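Local atomic coordinates of DUF4785 domain-containing protein (Legionella pneumophila subsp. pneumophila, PDB entry 4KH9), a protein that is of unknown function but binds calcium ions and is built from three domains, the last two probably of immunoglobulin-like E-set type. Residues A[47-58]-A[147-158]. Numbering follows the deposited sequence. Where two conformers were deposited one is given.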
ATOM      1  N   TYR A  47      14.515  -5.790  -4.220  1.00 22.23           N
ATOM      2  CA  TYR A  47      15.749  -6.345  -4.756  1.00 22.10           C
ATOM      3  C   TYR A  47      15.544  -6.674  -6.237  1.00 25.57           C
ATOM      4  O   TYR A  47      16.113  -7.616  -6.761  1.00 25.82           O
ATOM      5  CB  TYR A  47      16.156  -7.616  -3.947  1.00 22.66           C
ATOM      6  CG  TYR A  47      16.526  -7.331  -2.502  1.00 25.48           C
ATOM      7  CD1 TYR A  47      15.543  -7.101  -1.538  1.00 27.91           C
ATOM      8  CD2 TYR A  47      17.853  -7.352  -2.087  1.00 27.19           C
ATOM      9  CE1 TYR A  47      15.882  -6.815  -0.213  1.00 26.61           C
ATOM     10  CE2 TYR A  47      18.202  -7.063  -0.771  1.00 28.11           C
ATOM     11  CZ  TYR A  47      17.214  -6.818   0.166  1.00 34.37           C
ATOM     12  OH  TYR A  47      17.570  -6.550   1.460  1.00 32.49           O
ATOM     13  N   GLY A  48      14.672  -5.943  -6.886  1.00 22.95           N
ATOM     14  CA  GLY A  48      14.398  -6.180  -8.294  1.00 22.24           C
ATOM     15  C   GLY A  48      13.595  -5.052  -8.868  1.00 25.33           C
ATOM     16  O   GLY A  48      13.539  -3.954  -8.283  1.00 24.10           O
ATOM     17  N   TYR A  49      13.011  -5.298 -10.018  1.00 23.66           N
ATOM     18  CA  TYR A  49      12.185  -4.297 -10.677  1.00 24.66           C
ATOM     19  C   TYR A  49      11.080  -4.981 -11.484  1.00 31.29           C
ATOM     20  O   TYR A  49      11.135  -6.192 -11.749  1.00 29.83           O
ATOM     21  CB  TYR A  49      13.019  -3.348 -11.572  1.00 26.53           C
ATOM     22  CG  TYR A  49      13.624  -4.009 -12.805  1.00 29.07           C
ATOM     23  CD1 TYR A  49      14.873  -4.631 -12.750  1.00 29.68           C
ATOM     24  CD2 TYR A  49      12.972  -3.958 -14.040  1.00 30.24           C
ATOM     25  CE1 TYR A  49      15.454  -5.192 -13.888  1.00 28.24           C
ATOM     26  CE2 TYR A  49      13.524  -4.553 -15.173  1.00 30.49           C
ATOM     27  CZ  TYR A  49      14.773  -5.160 -15.092  1.00 31.27           C
ATOM     28  OH  TYR A  49      15.354  -5.688 -16.218  1.00 30.68           O
ATOM     29  N   LYS A  50      10.080  -4.175 -11.888  1.00 29.57           N
ATOM     30  CA  LYS A  50       8.956  -4.628 -12.703  1.00 31.43           C
ATOM     31  C   LYS A  50       8.702  -3.609 -13.745  1.00 34.94           C
ATOM     32  O   LYS A  50       8.810  -2.420 -13.443  1.00 35.09           O
ATOM     33  CB  LYS A  50       7.660  -4.867 -11.875  1.00 35.74           C
ATOM     34  CG  LYS A  50       7.702  -6.040 -10.914  1.00 54.42           C
ATOM     35  CD  LYS A  50       6.377  -6.212 -10.185  1.00 68.58           C
ATOM     36  CE  LYS A  50       6.405  -7.414  -9.274  1.00 83.10           C
ATOM     37  NZ  LYS A  50       5.236  -7.436  -8.358  1.00 98.12           N
ATOM     38  N   GLU A  51       8.399  -4.038 -14.980  1.00 30.40           N
ATOM     39  CA  GLU A  51       8.036  -3.092 -16.030  1.00 30.47           C
ATOM     40  C   GLU A  51       7.068  -3.702 -17.020  1.00 35.26           C
ATOM     41  O   GLU A  51       7.051  -4.916 -17.228  1.00 33.15           O
ATOM     42  CB  GLU A  51       9.249  -2.545 -16.791  1.00 32.74           C
ATOM     43  CG  GLU A  51      10.057  -3.573 -17.589  1.00 37.01           C
ATOM     44  CD  GLU A  51      11.220  -2.967 -18.349  1.00 50.11           C
ATOM     45  OE1 GLU A  51      11.224  -1.733 -18.559  1.00 47.76           O
ATOM     46  OE2 GLU A  51      12.108  -3.736 -18.776  1.00 51.48           O
ATOM     47  N   ARG A  52       6.285  -2.824 -17.656  1.00 32.17           N
ATOM     48  CA  ARG A  52       5.366  -3.173 -18.720  1.00 33.13           C
ATOM     49  C   ARG A  52       6.100  -2.979 -19.995  1.00 35.66           C
ATOM     50  O   ARG A  52       6.761  -1.968 -20.164  1.00 36.35           O
ATOM     51  CB  ARG A  52       4.090  -2.300 -18.660  1.00 38.35           C
ATOM     52  CG  ARG A  52       3.299  -2.489 -17.382  1.00 54.04           C
ATOM     53  CD  ARG A  52       1.919  -1.898 -17.476  1.00 74.93           C
ATOM     54  NE  ARG A  52       1.036  -2.506 -16.480  1.00 94.54           N
ATOM     55  CZ  ARG A  52      -0.277  -2.317 -16.424  1.00114.03           C
ATOM     56  NH1 ARG A  52      -0.879  -1.526 -17.305  1.00105.52           N
ATOM     57  NH2 ARG A  52      -1.001  -2.918 -15.489  1.00100.58           N
ATOM     58  N   ILE A  53       6.031  -3.944 -20.881  1.00 32.09           N
ATOM     59  CA  ILE A  53       6.701  -3.886 -22.171  1.00 31.79           C
ATOM     60  C   ILE A  53       5.698  -4.270 -23.276  1.00 35.56           C
ATOM     61  O   ILE A  53       4.759  -5.025 -23.026  1.00 35.77           O
ATOM     62  CB  ILE A  53       7.983  -4.776 -22.242  1.00 34.94           C
ATOM     63  CG1 ILE A  53       7.639  -6.265 -22.199  1.00 36.05           C
ATOM     64  CG2 ILE A  53       9.033  -4.405 -21.172  1.00 36.73           C
ATOM     65  CD1 ILE A  53       8.495  -7.047 -22.941  1.00 50.07           C
ATOM     66  N   SER A  54       5.920  -3.773 -24.485  1.00 30.66           N
ATOM     67  CA  SER A  54       5.053  -4.101 -25.603  1.00 29.20           C
ATOM     68  C   SER A  54       5.654  -5.201 -26.431  1.00 33.27           C
ATOM     69  O   SER A  54       6.846  -5.471 -26.333  1.00 33.95           O
ATOM     70  CB  SER A  54       4.821  -2.865 -26.469  1.00 26.38           C
ATOM     71  OG  SER A  54       6.022  -2.516 -27.135  1.00 33.51           O
ATOM     72  N   LEU A  55       4.838  -5.799 -27.294  1.00 30.70           N
ATOM     73  CA  LEU A  55       5.274  -6.793 -28.258  1.00 30.58           C
ATOM     74  C   LEU A  55       6.314  -6.158 -29.226  1.00 35.89           C
ATOM     75  O   LEU A  55       7.290  -6.806 -29.561  1.00 36.91           O
ATOM     76  CB  LEU A  55       4.038  -7.316 -29.001  1.00 30.33           C
ATOM     77  CG  LEU A  55       4.232  -8.473 -29.956  1.00 35.03           C
ATOM     78  CD1 LEU A  55       4.814  -9.731 -29.247  1.00 33.83           C
ATOM     79  CD2 LEU A  55       2.936  -8.793 -30.651  1.00 35.59           C
ATOM     80  N   GLU A  56       6.160  -4.855 -29.566  1.00 33.56           N
ATOM     81  CA  GLU A  56       7.110  -4.108 -30.410  1.00 33.72           C
ATOM     82  C   GLU A  56       8.491  -4.026 -29.729  1.00 36.37           C
ATOM     83  O   GLU A  56       9.503  -4.091 -30.407  1.00 38.69           O
ATOM     84  CB  GLU A  56       6.599  -2.677 -30.738  1.00 35.05           C
ATOM     85  CG  GLU A  56       5.396  -2.609 -31.681  1.00 39.79           C
ATOM     86  CD  GLU A  56       4.037  -2.936 -31.085  1.00 48.53           C
ATOM     87  OE1 GLU A  56       3.941  -3.128 -29.853  1.00 34.89           O
ATOM     88  OE2 GLU A  56       3.054  -2.986 -31.857  1.00 46.51           O
ATOM     89  N   GLN A  57       8.534  -3.854 -28.411  1.00 30.61           N
ATOM     90  CA  GLN A  57       9.800  -3.823 -27.680  1.00 29.32           C
ATOM     91  C   GLN A  57      10.435  -5.233 -27.666  1.00 34.16           C
ATOM     92  O   GLN A  57      11.646  -5.352 -27.854  1.00 34.51           O
ATOM     93  CB  GLN A  57       9.594  -3.292 -26.251  1.00 29.90           C
ATOM     94  CG  GLN A  57       9.227  -1.784 -26.218  1.00 37.03           C
ATOM     95  CD  GLN A  57       8.860  -1.276 -24.847  1.00 48.45           C
ATOM     96  OE1 GLN A  57       8.156  -1.920 -24.091  1.00 35.80           O
ATOM     97  NE2 GLN A  57       9.254  -0.061 -24.524  1.00 49.87           N
ATOM     98  N   LEU A  58       9.622  -6.282 -27.470  1.00 32.14           N
ATOM     99  CA  LEU A  58      10.082  -7.676 -27.487  1.00 33.85           C
ATOM    100  C   LEU A  58      10.699  -8.049 -28.806  1.00 39.05           C
ATOM    101  O   LEU A  58      11.633  -8.824 -28.819  1.00 40.93           O
ATOM    102  CB  LEU A  58       8.946  -8.673 -27.208  1.00 34.99           C
ATOM    103  CG  LEU A  58       8.655  -9.118 -25.796  1.00 40.40           C
ATOM    104  CD1 LEU A  58       7.455 -10.100 -25.796  1.00 40.55           C
ATOM    105  CD2 LEU A  58       9.899  -9.797 -25.109  1.00 39.69           C
ATOM    106  N   TYR A 147      -0.508 -13.008 -30.326  1.00 36.70           N
ATOM    107  CA  TYR A 147       0.211 -12.734 -29.103  1.00 34.20           C
ATOM    108  C   TYR A 147      -0.399 -11.542 -28.414  1.00 35.41           C
ATOM    109  O   TYR A 147      -1.047 -10.706 -29.065  1.00 34.67           O
ATOM    110  CB  TYR A 147       1.716 -12.499 -29.382  1.00 34.83           C
ATOM    111  CG  TYR A 147       2.436 -13.622 -30.123  1.00 36.82           C
ATOM    112  CD1 TYR A 147       2.109 -14.957 -29.900  1.00 39.15           C
ATOM    113  CD2 TYR A 147       3.509 -13.349 -30.962  1.00 37.68           C
ATOM    114  CE1 TYR A 147       2.782 -15.988 -30.558  1.00 38.67           C
ATOM    115  CE2 TYR A 147       4.218 -14.368 -31.588  1.00 39.45           C
ATOM    116  CZ  TYR A 147       3.841 -15.686 -31.397  1.00 46.45           C
ATOM    117  OH  TYR A 147       4.556 -16.681 -32.013  1.00 48.46           O
ATOM    118  N   ALA A 148      -0.210 -11.452 -27.093  1.00 31.30           N
ATOM    119  CA  ALA A 148      -0.683 -10.293 -26.347  1.00 31.94           C
ATOM    120  C   ALA A 148       0.044  -9.028 -26.816  1.00 34.63           C
ATOM    121  O   ALA A 148       1.182  -9.097 -27.284  1.00 32.56           O
ATOM    122  CB  ALA A 148      -0.457 -10.504 -24.848  1.00 32.01           C
ATOM    123  N   ASP A 149      -0.618  -7.885 -26.707  1.00 34.27           N
ATOM    124  CA  ASP A 149      -0.043  -6.576 -27.047  1.00 34.12           C
ATOM    125  C   ASP A 149       1.077  -6.182 -26.114  1.00 34.54           C
ATOM    126  O   ASP A 149       2.035  -5.534 -26.538  1.00 32.30           O
ATOM    127  CB  ASP A 149      -1.120  -5.490 -26.945  1.00 36.15           C
ATOM    128  CG  ASP A 149      -2.152  -5.443 -28.048  1.00 43.37           C
ATOM    129  OD1 ASP A 149      -1.979  -6.166 -29.060  1.00 42.59           O
ATOM    130  OD2 ASP A 149      -3.094  -4.630 -27.934  1.00 47.20           O
ATOM    131  N   ALA A 150       0.923  -6.541 -24.821  1.00 28.70           N
ATOM    132  CA  ALA A 150       1.839  -6.128 -23.779  1.00 27.99           C
ATOM    133  C   ALA A 150       2.023  -7.205 -22.705  1.00 31.67           C
ATOM    134  O   ALA A 150       1.248  -8.167 -22.597  1.00 31.22           O
ATOM    135  CB  ALA A 150       1.354  -4.838 -23.144  1.00 28.19           C
ATOM    136  N   TYR A 151       3.134  -7.073 -21.975  1.00 28.99           N
ATOM    137  CA  TYR A 151       3.579  -8.018 -20.954  1.00 27.50           C
ATOM    138  C   TYR A 151       4.136  -7.319 -19.769  1.00 32.77           C
ATOM    139  O   TYR A 151       4.667  -6.227 -19.906  1.00 34.89           O
ATOM    140  CB  TYR A 151       4.712  -8.936 -21.535  1.00 28.49           C
ATOM    141  CG  TYR A 151       4.339  -9.562 -22.858  1.00 30.62           C
ATOM    142  CD1 TYR A 151       4.385  -8.819 -24.041  1.00 32.94           C
ATOM    143  CD2 TYR A 151       3.807 -10.850 -22.917  1.00 30.86           C
ATOM    144  CE1 TYR A 151       3.929  -9.348 -25.250  1.00 34.10           C
ATOM    145  CE2 TYR A 151       3.350 -11.389 -24.123  1.00 32.01           C
ATOM    146  CZ  TYR A 151       3.411 -10.630 -25.285  1.00 38.39           C
ATOM    147  OH  TYR A 151       2.926 -11.108 -26.476  1.00 39.69           O
HETATM  148  N   MSE A 152       4.032  -7.963 -18.615  1.00 30.77           N
HETATM  149  CA  MSE A 152       4.652  -7.520 -17.379  0.70 30.93           C
HETATM  150  C   MSE A 152       5.907  -8.335 -17.194  1.00 33.84           C
HETATM  151  O   MSE A 152       5.842  -9.567 -17.193  1.00 33.84           O
HETATM  152  CB  MSE A 152       3.710  -7.659 -16.166  0.70 33.83           C
HETATM  153  CG  MSE A 152       4.341  -7.164 -14.848  0.70 42.16           C
HETATM  154 SE   MSE A 152       4.652  -5.245 -14.791  0.52 52.78          SE
HETATM  155  CE  MSE A 152       2.811  -4.674 -14.467  0.70 49.66           C
ATOM    156  N   ILE A 153       7.048  -7.667 -17.116  1.00 30.91           N
ATOM    157  CA  ILE A 153       8.330  -8.312 -16.866  1.00 30.44           C
ATOM    158  C   ILE A 153       8.666  -8.037 -15.427  1.00 30.29           C
ATOM    159  O   ILE A 153       8.699  -6.877 -15.023  1.00 28.47           O
ATOM    160  CB  ILE A 153       9.479  -7.859 -17.810  1.00 35.03           C
ATOM    161  CG1 ILE A 153       9.084  -7.881 -19.298  1.00 37.20           C
ATOM    162  CG2 ILE A 153      10.784  -8.676 -17.537  1.00 36.40           C
ATOM    163  CD1 ILE A 153       8.697  -9.170 -19.892  1.00 45.86           C
ATOM    164  N   SER A 154       8.942  -9.076 -14.674  1.00 27.05           N
ATOM    165  CA  SER A 154       9.347  -8.949 -13.287  1.00 28.75           C
ATOM    166  C   SER A 154      10.725  -9.595 -13.112  1.00 31.30           C
ATOM    167  O   SER A 154      10.937 -10.734 -13.530  1.00 31.53           O
ATOM    168  CB  SER A 154       8.315  -9.582 -12.368  1.00 34.15           C
ATOM    169  OG  SER A 154       8.719  -9.448 -11.020  1.00 48.73           O
ATOM    170  N   VAL A 155      11.671  -8.838 -12.581  1.00 26.77           N
ATOM    171  CA  VAL A 155      13.029  -9.322 -12.358  1.00 24.92           C
ATOM    172  C   VAL A 155      13.328  -9.248 -10.884  1.00 29.23           C
ATOM    173  O   VAL A 155      13.368  -8.161 -10.337  1.00 30.54           O
ATOM    174  CB  VAL A 155      14.095  -8.541 -13.190  1.00 26.34           C
ATOM    175  CG1 VAL A 155      15.510  -9.063 -12.914  1.00 24.76           C
ATOM    176  CG2 VAL A 155      13.783  -8.587 -14.702  1.00 25.73           C
ATOM    177  N   LEU A 156      13.550 -10.399 -10.252  1.00 27.28           N
ATOM    178  CA  LEU A 156      13.985 -10.495  -8.880  1.00 26.15           C
ATOM    179  C   LEU A 156      15.483 -10.803  -8.909  1.00 28.32           C
ATOM    180  O   LEU A 156      15.896 -11.899  -9.303  1.00 27.67           O
ATOM    181  CB  LEU A 156      13.191 -11.519  -8.064  1.00 26.03           C
ATOM    182  CG  LEU A 156      13.730 -11.797  -6.640  1.00 30.84           C
ATOM    183  CD1 LEU A 156      13.557 -10.580  -5.730  1.00 30.79           C
ATOM    184  CD2 LEU A 156      13.103 -13.055  -6.051  1.00 31.34           C
ATOM    185  N   ASP A 157      16.293  -9.828  -8.510  1.00 23.01           N
ATOM    186  CA  ASP A 157      17.750  -9.975  -8.474  1.00 22.19           C
ATOM    187  C   ASP A 157      18.065 -10.531  -7.082  1.00 27.83           C
ATOM    188  O   ASP A 157      18.616  -9.856  -6.210  1.00 25.79           O
ATOM    189  CB  ASP A 157      18.403  -8.602  -8.780  1.00 22.03           C
ATOM    190  CG  ASP A 157      19.820  -8.661  -9.339  1.00 30.13           C
ATOM    191  OD1 ASP A 157      20.366  -9.794  -9.496  1.00 28.48           O
ATOM    192  OD2 ASP A 157      20.375  -7.592  -9.637  1.00 32.42           O
ATOM    193  N   LYS A 158      17.598 -11.759  -6.881  1.00 23.92           N
ATOM    194  CA  LYS A 158      17.571 -12.531  -5.657  1.00 24.43           C
ATOM    195  C   LYS A 158      18.895 -12.482  -4.873  1.00 29.87           C
ATOM    196  O   LYS A 158      18.862 -12.405  -3.637  1.00 27.03           O
ATOM    197  CB  LYS A 158      17.228 -14.015  -6.007  1.00 27.05           C
ATOM    198  CG  LYS A 158      16.867 -14.872  -4.807  1.00 30.60           C
ATOM    199  CD  LYS A 158      16.400 -16.276  -5.175  1.00 27.87           C
ATOM    200  CE  LYS A 158      15.975 -17.003  -3.930  1.00 29.21           C
ATOM    201  NZ  LYS A 158      15.264 -18.276  -4.229  1.00 34.01           N
TER
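Strands 48-54 and 150-156 pair antiparallel, their axes 4.6 Å apart at closest approach and their directions 150° apart. Hydrogen-bonded pairs (Tyr49 with Val155, Glu51 with Ile153, Ile53 with Tyr151) alternate with non-hydrogen-bonded ones (Gly48 with Leu156, Lys50 with Ser154, Arg52 with Met152, Ser54 with Ala150). The ladder runs past both strand ends, where Asp157 N donates to Tyr47 O, and Leu55 N, in the first residue of helix 55-60, to Asp149 O. Ser54 and Gln57 begin that helix with a capping box: Gln57 N donates to Ser54 OG, and Ser54 N to Gln57 OE1.

The face carrying Tyr49, Glu51 and Ile53, with Val155, Ile153 and Tyr151, is mainly apolar. Tyr49 holds CG between its backbone N and carbonyl carbon (chi1 68°), which lays one face of its ring over Val155, whose CB sits 4.0 Å from the Tyr49 centroid in a CH-pi contact; Val155 CG2 reaches Tyr49 CZ at 3.6 Å. Farther along, Ile53 CG1 meets Ile153 CG1 at 3.6 Å. From the helix, Leu58 CD1 lies over one face of the Tyr151 ring, 4.0 Å from its centroid. Leu55 CD1 is an apolar neighbour of Tyr151 OH, which bonds weakly to Ala148 O.

On the other face the contacts are more peripheral. The aliphatic chain of Lys50 passes Ser154, with Lys50 CE 3.5 Å from Ser154 OG.

Salt bridges from Glu51 to Arg254 and Asp157 to Arg255 link this ladder to strand 251-264 of the central domain; the Glu51 side chain is about 9 Å from a bound calcium ion. Val62, Ile64 and Leu138 of a second sheet pack against the apolar face, so the ladder edges one of two sheets packed face to face, as in a beta sandwich, within the N-terminal DUF4785 domain.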